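Local coordinates for petrobactin-binding protein YclQ (Bacillus subtilis subsp. subtilis str. 168, PDB 3GFV), which binds iron-free and ferric petrobactin selectively, and the precursor 3,4-dihydroxybenzoic acid, as the solute-binding component of the ABC transporter that takes up ferric petrobactin, at residues K20-K25 against T118-V123; V37-F42 against L98-A103; D49-D54 against F143-K148. One frame throughout, in Å; residues are numbered along the deposited sequence.

Contact 1 (K20-K25 against T118-V123); sequences KHQLDK and TIYLGV
His21 lays the face of its imidazole ring against the backbone of Ile119, a clear case of CH-pi packing between a ring and a strand. The CA of Ile119 stands 3.9 Å from the ring centroid and only 7° off the ring normal. The opposite face is taken by the turn to which the histidine belongs: the backbone N of Asp24 lies 3.4 Å above the plane, displaced toward the rim. That amide is already engaged, since it donates to His21 O and, with the reverse bond from His21 N to Asp24 O, closes a type I turn. A chi1 of 64° sets CG between the backbone N and the carbonyl carbon; Asp24 N and Ile119 CA then lie on opposite faces of the ring.

Tyr120 comes at this turn obliquely. His21 CD2 approaches its backbone N to 3.2 Å and its CB to 3.6 Å. The tyrosine side chain, whose CG is anti to the backbone N, meets two further residues of the turn: Gln22 CB lies 3.5 Å from Tyr120 CD2, while Leu23 puts its CG 3.7 Å from Tyr120 CB and brings CD1 near CD1 of the ring. A water in the plane of the tyrosine ring, at its edge, accepts from Gln22 N and donates to Tyr120 O, the latter at 2.6 Å.

Strand 118-120 is an edge strand of the five-stranded parallel sheet, and Ile119 and Leu121 spend their backbone bonds on strand 98-101. The hairpin of strands 16-21 and 27-31, a separate antiparallel sheet, packs on strand 118-120 without adding a strand. A CH-pi contact, apolar carbon contacts and one bridging water join the two parts, a polar link being made at Tyr120 O through solvent instead of directly between backbones.

Contact 2 (V37-F42 against L98-A103); sequences VVVFDF and LIIISA
Val37 and Leu98 lie side by side and point the same way, the first rung of a parallel strand pair that continues through Val38 with Ile99 and Val39 with Ile100. Val38 is the central link: its N donates to Leu98 O and its O accepts from Ile100 N, after which Phe40 N donates to Ile100 O at 2.8 Å. The two strands run 13° apart, with 4.8 Å between their axes at the closest approach. They are neighbours in the five-stranded parallel sheet of order 3-2-1-4-5, as in Rossmann-like alpha/beta lobes, with strand 57-60 on the far side of 37-39.

On the face bearing Val37, Leu98, Val39 and Ile100, branched ends interlock. Val37 CG1, anti to the backbone N, sits over the dip between two methyls, Leu98 CD2 and Ile100 CD1, each 4.1 Å away. Ile100 CD1 in turn reaches along to Val39 CG2, so one methyl fills the dip between two valines; helix 42-50 covers this face through Leu45 and Leu48. On the other face, Val38 CB meets Ile99 CG1 at 4.4 Å, and Phe40 rests its CB on Ile101 CG2 while its ring leads away from strand 98-101 to meet the ring of Phe112 of helix 109-115.

Past the strands, Ser102 OG donates to Asp41 OD1 at 2.6 Å, meeting it on its anti side, 34° out of the carboxylate plane. Ser102 OG also accepts from the oxygen of a water, 2.5 Å away. The Asp41 side chain caps a backbone N at the start of helix 42-50, and OD2 also bonds Ser44 OG; Asp41 N is buried without a partner. The Ser102 donor and the helix N-terminus would probably favour negative charge on this carboxylate. At its C-terminal side the apolar pair ends in this polar contact.

Contact 3 (D49-D54 against F143-K148); sequences DKLGLD and FDKEDK
Lys145 sends its ammonium group to the carbonyl of Leu51, NZ donating to O at 3.1 Å with a C=O...N angle of 164°. A chi2 of -79° turns CD aside, and the extended remainder of the chain carries NZ to the carbonyl. On one flank, Leu51 slides past Lys148 in the opposite direction, and its CD2 presses on Lys148 CG at 3.4 Å, tighter than usual for two carbons. On another, Leu53 CD1 approaches Phe143 obliquely, 3.6 Å from CG.

The second shell backs these groups. Helix 42-50 ends in a Schellman motif, in which Gly52, at positive phi, turns the chain out of the last helical turn and Gly52 N bonds to Asp49 O. Leu48 backs both Leu53 and Phe143, while Val149 touches Leu51. Lys148 NZ forms a salt bridge with Glu152, which may ease its nearness to Lys50 NZ, 5.0 Å away.

Lys145 itself occupies the N-cap position of helix 146-170. Its amine thus brings positive charge from the start of one helix to a carbonyl at the end of another, where the helix dipole would probably favour it.

In the fold
Taken together, the three contacts lie at the edge, at the centre and beside one parallel sheet. Contacts 1 and 2, their centres 10 Å apart, share it directly: Ile119 N lies 2.9 Å from Ile99 O, and Tyr120 CE1 packs 3.3 Å from Ser102 C. Contact 3 lies 16 Å from contact 2, centre to centre, but Phe143 CZ reaches Val37 CG2 at 4.0 Å, and helix 42-50 follows strand 37-39 in the chain. Contacts 1 and 3 do not touch, their nearest atoms being about 7 Å apart. In periplasmic binding proteins the ligand usually sits between two lobes; the C-terminal ends of the strands of contact 2, with Asp41 and Ser102, probably point toward that cleft.

Contact 1 (K20-K25 against T118-V123)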
loop_
_atom_site.group_PDB
_atom_site.type_symbol
_atom_site.label_atom_id
_atom_site.label_comp_id
_atom_site.label_asym_id
_atom_site.label_seq_id
_atom_site.Cartn_x
_atom_site.Cartn_y
_atom_site.Cartn_z
ATOM N N LYS A 20 10.770 7.048 16.949
ATOM C CA LYS A 20 10.318 8.248 16.250
ATOM C C LYS A 20 9.379 7.846 15.109
ATOM O O LYS A 20 9.665 6.923 14.341
ATOM C CB LYS A 20 11.510 9.058 15.719
ATOM C CG LYS A 20 12.301 9.734 16.848
ATOM C CD LYS A 20 13.456 10.596 16.341
ATOM C CE LYS A 20 14.026 11.447 17.487
ATOM N NZ LYS A 20 15.458 11.815 17.260
ATOM N N HIS A 21 8.251 8.535 15.012
ATOM C CA HIS A 21 7.312 8.277 13.927
ATOM C C HIS A 21 6.597 9.569 13.573
ATOM O O HIS A 21 6.742 10.569 14.271
ATOM C CB HIS A 21 6.317 7.168 14.313
ATOM C CG HIS A 21 5.417 7.527 15.452
ATOM N ND1 HIS A 21 5.794 7.413 16.777
ATOM C CD2 HIS A 21 4.138 7.982 15.468
ATOM C CE1 HIS A 21 4.794 7.792 17.553
ATOM N NE2 HIS A 21 3.780 8.151 16.779
ATOM N N GLN A 22 5.841 9.534 12.482
ATOM C CA GLN A 22 5.158 10.717 11.959
ATOM C C GLN A 22 4.352 11.482 12.987
ATOM O O GLN A 22 4.289 12.716 12.926
ATOM C CB GLN A 22 4.239 10.336 10.797
ATOM C CG GLN A 22 4.738 10.829 9.473
ATOM C CD GLN A 22 4.861 12.328 9.474
ATOM O OE1 GLN A 22 5.919 12.879 9.168
ATOM N NE2 GLN A 22 3.783 13.005 9.856
ATOM N N LEU A 23 3.715 10.755 13.907
ATOM C CA LEU A 23 2.811 11.368 14.878
ATOM C C LEU A 23 3.490 11.680 16.213
ATOM O O LEU A 23 2.846 12.161 17.146
ATOM C CB LEU A 23 1.576 10.489 15.102
ATOM C CG LEU A 23 0.690 10.382 13.850
ATOM C CD1 LEU A 23 -0.659 9.781 14.214
ATOM C CD2 LEU A 23 0.508 11.742 13.152
ATOM N N ASP A 24 4.785 11.385 16.306
ATOM C CA ASP A 24 5.610 11.911 17.395
ATOM C C ASP A 24 7.085 11.828 17.042
ATOM O O ASP A 24 7.745 10.802 17.258
ATOM C CB ASP A 24 5.332 11.232 18.731
ATOM C CG ASP A 24 5.957 11.999 19.895
ATOM O OD1 ASP A 24 6.824 12.873 19.628
ATOM O OD2 ASP A 24 5.580 11.746 21.057
ATOM N N LYS A 25 7.600 12.920 16.494
ATOM C CA LYS A 25 8.950 12.923 15.960
ATOM C C LYS A 25 10.004 12.949 17.058
ATOM O O LYS A 25 11.187 12.732 16.794
ATOM C CB LYS A 25 9.111 14.062 14.957
ATOM C CG LYS A 25 8.337 13.796 13.666
ATOM C CD LYS A 25 7.943 15.065 12.927
ATOM C CE LYS A 25 9.137 15.708 12.245
ATOM N NZ LYS A 25 9.848 14.760 11.338
ATOM N N THR A 118 1.334 3.696 20.890
ATOM C CA THR A 118 0.849 3.643 19.529
ATOM C C THR A 118 1.844 4.338 18.635
ATOM O O THR A 118 2.346 5.413 18.968
ATOM C CB THR A 118 -0.512 4.353 19.421
ATOM O OG1 THR A 118 -1.440 3.673 20.269
ATOM C CG2 THR A 118 -1.031 4.333 17.978
ATOM N N ILE A 119 2.138 3.711 17.506
ATOM C CA ILE A 119 3.024 4.314 16.533
ATOM C C ILE A 119 2.321 4.341 15.189
ATOM O O ILE A 119 1.549 3.449 14.858
ATOM C CB ILE A 119 4.374 3.559 16.439
ATOM C CG1 ILE A 119 4.157 2.112 15.946
ATOM C CG2 ILE A 119 5.101 3.614 17.815
ATOM C CD1 ILE A 119 5.441 1.310 15.714
ATOM N N TYR A 120 2.610 5.387 14.430
ATOM C CA TYR A 120 2.115 5.538 13.061
ATOM C C TYR A 120 3.155 5.066 12.056
ATOM O O TYR A 120 4.296 5.564 12.062
ATOM C CB TYR A 120 1.802 7.009 12.851
ATOM C CG TYR A 120 1.304 7.361 11.477
ATOM C CD1 TYR A 120 -0.047 7.587 11.260
ATOM C CD2 TYR A 120 2.184 7.511 10.417
ATOM C CE1 TYR A 120 -0.521 7.941 9.995
ATOM C CE2 TYR A 120 1.715 7.861 9.136
ATOM C CZ TYR A 120 0.357 8.071 8.948
ATOM O OH TYR A 120 -0.137 8.413 7.704
ATOM N N LEU A 121 2.793 4.098 11.214
ATOM C CA LEU A 121 3.724 3.599 10.186
ATOM C C LEU A 121 3.113 3.654 8.774
ATOM O O LEU A 121 3.124 2.661 8.040
ATOM C CB LEU A 121 4.147 2.155 10.453
ATOM C CG LEU A 121 4.922 1.918 11.757
ATOM C CD1 LEU A 121 5.326 0.444 11.892
ATOM C CD2 LEU A 121 6.154 2.835 11.857
ATOM N N GLY A 122 2.588 4.793 8.374
ATOM C CA GLY A 122 2.148 4.906 6.983
ATOM C C GLY A 122 3.196 5.518 6.082
ATOM O O GLY A 122 3.930 6.404 6.500
ATOM N N VAL A 123 3.242 5.084 4.824
ATOM C CA VAL A 123 4.170 5.690 3.876
ATOM C C VAL A 123 3.777 7.135 3.593
ATOM O O VAL A 123 2.589 7.491 3.586
ATOM C CB VAL A 123 4.284 4.893 2.548
ATOM C CG1 VAL A 123 4.966 3.535 2.786
ATOM C CG2 VAL A 123 2.908 4.729 1.886
HETATM O O HOH W 1 6.022 7.184 10.872
#

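Contact 2 (V37-F42 against L98-A103)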
loop_
_atom_site.group_PDB
_atom_site.type_symbol
_atom_site.label_atom_id
_atom_site.label_comp_id
_atom_site.label_asym_id
_atom_site.label_seq_id
_atom_site.Cartn_x
_atom_site.Cartn_y
_atom_site.Cartn_z
ATOM N N VAL A 37 0.428 -7.308 19.800
ATOM C CA VAL A 37 0.396 -6.140 18.943
ATOM C C VAL A 37 -0.907 -6.099 18.131
ATOM O O VAL A 37 -1.296 -7.088 17.506
ATOM C CB VAL A 37 1.636 -6.137 18.007
ATOM C CG1 VAL A 37 1.675 -4.850 17.171
ATOM C CG2 VAL A 37 2.913 -6.267 18.828
ATOM N N VAL A 38 -1.598 -4.956 18.183
ATOM C CA VAL A 38 -2.797 -4.742 17.392
ATOM C C VAL A 38 -2.389 -3.894 16.195
ATOM O O VAL A 38 -1.755 -2.856 16.359
ATOM C CB VAL A 38 -3.900 -4.019 18.229
ATOM C CG1 VAL A 38 -5.060 -3.565 17.335
ATOM C CG2 VAL A 38 -4.401 -4.938 19.308
ATOM N N VAL A 39 -2.735 -4.345 14.991
ATOM C CA VAL A 39 -2.193 -3.734 13.784
ATOM C C VAL A 39 -3.323 -3.275 12.868
ATOM O O VAL A 39 -4.110 -4.094 12.392
ATOM C CB VAL A 39 -1.324 -4.761 13.026
ATOM C CG1 VAL A 39 -0.737 -4.147 11.774
ATOM C CG2 VAL A 39 -0.220 -5.304 13.950
ATOM N N PHE A 40 -3.395 -1.962 12.645
ATOM C CA PHE A 40 -4.386 -1.367 11.753
ATOM C C PHE A 40 -3.798 -0.962 10.410
ATOM O O PHE A 40 -4.480 -0.354 9.597
ATOM C CB PHE A 40 -5.056 -0.155 12.411
ATOM C CG PHE A 40 -6.202 -0.527 13.295
ATOM C CD1 PHE A 40 -5.990 -0.873 14.613
ATOM C CD2 PHE A 40 -7.501 -0.555 12.788
ATOM C CE1 PHE A 40 -7.061 -1.241 15.433
ATOM C CE2 PHE A 40 -8.562 -0.920 13.598
ATOM C CZ PHE A 40 -8.331 -1.265 14.925
ATOM N N ASP A 41 -2.535 -1.291 10.175
ATOM C CA ASP A 41 -1.929 -0.985 8.886
ATOM C C ASP A 41 -1.512 -2.301 8.233
ATOM O O ASP A 41 -0.654 -2.995 8.759
ATOM C CB ASP A 41 -0.689 -0.086 9.057
ATOM C CG ASP A 41 -0.002 0.177 7.736
ATOM O OD1 ASP A 41 -0.659 0.808 6.863
ATOM O OD2 ASP A 41 1.153 -0.277 7.554
ATOM N N PHE A 42 -2.097 -2.635 7.085
ATOM C CA PHE A 42 -1.828 -3.956 6.495
ATOM C C PHE A 42 -0.402 -4.112 5.972
ATOM O O PHE A 42 0.142 -5.224 5.973
ATOM C CB PHE A 42 -2.846 -4.307 5.414
ATOM C CG PHE A 42 -4.226 -4.608 5.955
ATOM C CD1 PHE A 42 -4.386 -5.227 7.184
ATOM C CD2 PHE A 42 -5.365 -4.296 5.221
ATOM C CE1 PHE A 42 -5.666 -5.507 7.681
ATOM C CE2 PHE A 42 -6.641 -4.595 5.702
ATOM C CZ PHE A 42 -6.784 -5.203 6.939
ATOM N N LEU A 98 1.385 -2.855 22.174
ATOM C CA LEU A 98 1.752 -1.935 21.093
ATOM C C LEU A 98 0.596 -1.851 20.089
ATOM O O LEU A 98 -0.023 -2.868 19.768
ATOM C CB LEU A 98 3.017 -2.403 20.380
ATOM C CG LEU A 98 3.438 -1.600 19.137
ATOM C CD1 LEU A 98 3.839 -0.174 19.478
ATOM C CD2 LEU A 98 4.580 -2.303 18.388
ATOM N N ILE A 99 0.297 -0.649 19.602
ATOM C CA ILE A 99 -0.693 -0.509 18.525
ATOM C C ILE A 99 -0.018 0.190 17.352
ATOM O O ILE A 99 0.705 1.175 17.540
ATOM C CB ILE A 99 -1.938 0.287 18.974
ATOM C CG1 ILE A 99 -2.553 -0.352 20.237
ATOM C CG2 ILE A 99 -2.968 0.324 17.842
ATOM C CD1 ILE A 99 -3.631 0.544 20.912
ATOM N N ILE A 100 -0.233 -0.341 16.153
ATOM C CA ILE A 100 0.341 0.241 14.944
ATOM C C ILE A 100 -0.800 0.754 14.079
ATOM O O ILE A 100 -1.725 -0.003 13.739
ATOM C CB ILE A 100 1.137 -0.791 14.137
ATOM C CG1 ILE A 100 2.362 -1.269 14.929
ATOM C CG2 ILE A 100 1.502 -0.226 12.727
ATOM C CD1 ILE A 100 3.120 -2.411 14.236
ATOM N N ILE A 101 -0.750 2.037 13.738
ATOM C CA ILE A 101 -1.790 2.619 12.884
ATOM C C ILE A 101 -1.189 3.268 11.647
ATOM O O ILE A 101 0.030 3.410 11.526
ATOM C CB ILE A 101 -2.649 3.669 13.643
ATOM C CG1 ILE A 101 -1.778 4.861 14.094
ATOM C CG2 ILE A 101 -3.330 3.021 14.827
ATOM C CD1 ILE A 101 -2.554 6.038 14.687
ATOM N N SER A 102 -2.042 3.665 10.712
ATOM C CA SER A 102 -1.561 4.474 9.609
ATOM C C SER A 102 -2.616 5.489 9.199
ATOM O O SER A 102 -3.405 5.926 10.022
ATOM C CB SER A 102 -1.056 3.623 8.431
ATOM O OG SER A 102 -2.052 2.730 7.979
ATOM N N ALA A 103 -2.580 5.907 7.946
ATOM C CA ALA A 103 -3.299 7.114 7.572
ATOM C C ALA A 103 -4.802 7.078 7.899
ATOM O O ALA A 103 -5.369 8.079 8.333
ATOM C CB ALA A 103 -3.064 7.413 6.091
HETATM O O HOH W 2 -4.566 2.699 8.099
#

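Contact 3 (D49-D54 against F143-K148)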
loop_
_atom_site.group_PDB
_atom_site.type_symbol
_atom_site.label_atom_id
_atom_site.label_comp_id
_atom_site.label_asym_id
_atom_site.label_seq_id
_atom_site.Cartn_x
_atom_site.Cartn_y
_atom_site.Cartn_z
ATOM N N ASP A 49 4.659 -10.385 9.134
ATOM C CA ASP A 49 4.534 -11.740 8.609
ATOM C C ASP A 49 5.828 -12.206 7.941
ATOM O O ASP A 49 6.271 -13.331 8.162
ATOM C CB ASP A 49 3.383 -11.851 7.609
ATOM C CG ASP A 49 3.205 -13.269 7.088
ATOM O OD1 ASP A 49 2.717 -14.126 7.858
ATOM O OD2 ASP A 49 3.564 -13.531 5.913
ATOM N N LYS A 50 6.420 -11.342 7.117
ATOM C CA LYS A 50 7.660 -11.677 6.419
ATOM C C LYS A 50 8.781 -11.995 7.417
ATOM O O LYS A 50 9.657 -12.830 7.159
ATOM C CB LYS A 50 8.079 -10.515 5.520
ATOM C CG LYS A 50 9.376 -10.744 4.749
ATOM C CD LYS A 50 9.189 -11.802 3.674
ATOM C CE LYS A 50 10.501 -12.128 2.962
ATOM N NZ LYS A 50 10.414 -13.439 2.243
ATOM N N LEU A 51 8.748 -11.329 8.564
ATOM C CA LEU A 51 9.788 -11.493 9.572
ATOM C C LEU A 51 9.489 -12.678 10.491
ATOM O O LEU A 51 10.224 -12.926 11.438
ATOM C CB LEU A 51 9.932 -10.215 10.397
ATOM C CG LEU A 51 10.286 -8.982 9.568
ATOM C CD1 LEU A 51 10.295 -7.740 10.434
ATOM C CD2 LEU A 51 11.624 -9.177 8.885
ATOM N N GLY A 52 8.405 -13.398 10.207
ATOM C CA GLY A 52 8.025 -14.551 11.005
ATOM C C GLY A 52 7.480 -14.177 12.370
ATOM O O GLY A 52 7.722 -14.872 13.352
ATOM N N LEU A 53 6.735 -13.080 12.446
ATOM C CA LEU A 53 6.241 -12.609 13.737
ATOM C C LEU A 53 4.725 -12.720 13.890
ATOM O O LEU A 53 4.143 -11.972 14.667
ATOM C CB LEU A 53 6.648 -11.151 13.963
ATOM C CG LEU A 53 8.156 -10.921 14.107
ATOM C CD1 LEU A 53 8.484 -9.456 13.922
ATOM C CD2 LEU A 53 8.634 -11.428 15.475
ATOM N N ASP A 54 4.099 -13.648 13.166
ATOM C CA ASP A 54 2.629 -13.805 13.221
ATOM C C ASP A 54 2.162 -13.992 14.674
ATOM O O ASP A 54 1.088 -13.526 15.079
ATOM C CB ASP A 54 2.176 -15.041 12.420
ATOM C CG ASP A 54 2.305 -14.871 10.916
ATOM O OD1 ASP A 54 2.218 -15.893 10.197
ATOM O OD2 ASP A 54 2.488 -13.737 10.452
ATOM N N PHE A 143 11.509 -5.494 17.100
ATOM C CA PHE A 143 11.491 -6.958 17.230
ATOM C C PHE A 143 12.833 -7.660 17.066
ATOM O O PHE A 143 12.885 -8.882 16.887
ATOM C CB PHE A 143 10.475 -7.538 16.237
ATOM C CG PHE A 143 9.080 -7.050 16.468
ATOM C CD1 PHE A 143 8.247 -7.705 17.369
ATOM C CD2 PHE A 143 8.592 -5.932 15.795
ATOM C CE1 PHE A 143 6.949 -7.254 17.590
ATOM C CE2 PHE A 143 7.295 -5.479 16.016
ATOM C CZ PHE A 143 6.476 -6.144 16.925
ATOM N N ASP A 144 13.922 -6.899 17.140
ATOM C CA ASP A 144 15.256 -7.457 17.020
ATOM C C ASP A 144 15.436 -8.229 15.720
ATOM O O ASP A 144 15.945 -9.356 15.726
ATOM C CB ASP A 144 15.527 -8.389 18.222
ATOM C CG ASP A 144 16.820 -8.072 18.927
ATOM O OD1 ASP A 144 17.347 -6.954 18.739
ATOM O OD2 ASP A 144 17.303 -8.940 19.689
ATOM N N LYS A 145 15.029 -7.613 14.607
ATOM C CA LYS A 145 15.141 -8.213 13.282
ATOM C C LYS A 145 15.831 -7.235 12.337
ATOM O O LYS A 145 15.540 -7.192 11.127
ATOM C CB LYS A 145 13.747 -8.520 12.733
ATOM C CG LYS A 145 12.967 -9.555 13.525
ATOM C CD LYS A 145 13.430 -10.952 13.186
ATOM C CE LYS A 145 12.579 -11.991 13.908
ATOM N NZ LYS A 145 12.694 -13.328 13.254
ATOM N N GLU A 146 16.727 -6.430 12.892
ATOM C CA GLU A 146 17.380 -5.379 12.114
ATOM C C GLU A 146 18.142 -5.930 10.907
ATOM O O GLU A 146 18.050 -5.379 9.810
ATOM C CB GLU A 146 18.284 -4.527 13.018
ATOM C CG GLU A 146 17.478 -3.749 14.061
ATOM C CD GLU A 146 18.322 -3.155 15.173
ATOM O OE1 GLU A 146 18.286 -3.701 16.294
ATOM O OE2 GLU A 146 19.017 -2.144 14.929
ATOM N N ASP A 147 18.868 -7.028 11.086
ATOM C CA ASP A 147 19.612 -7.586 9.960
ATOM C C ASP A 147 18.700 -8.156 8.872
ATOM O O ASP A 147 18.951 -7.970 7.685
ATOM C CB ASP A 147 20.611 -8.637 10.421
ATOM C CG ASP A 147 21.731 -8.042 11.236
ATOM O OD1 ASP A 147 22.016 -6.836 11.054
ATOM O OD2 ASP A 147 22.325 -8.782 12.049
ATOM N N LYS A 148 17.665 -8.882 9.269
ATOM C CA LYS A 148 16.701 -9.392 8.299
ATOM C C LYS A 148 16.080 -8.246 7.513
ATOM O O LYS A 148 15.956 -8.317 6.288
ATOM C CB LYS A 148 15.621 -10.203 9.014
ATOM C CG LYS A 148 14.529 -10.732 8.118
ATOM C CD LYS A 148 15.000 -11.812 7.183
ATOM C CE LYS A 148 13.817 -12.516 6.554
ATOM N NZ LYS A 148 14.253 -13.344 5.409
#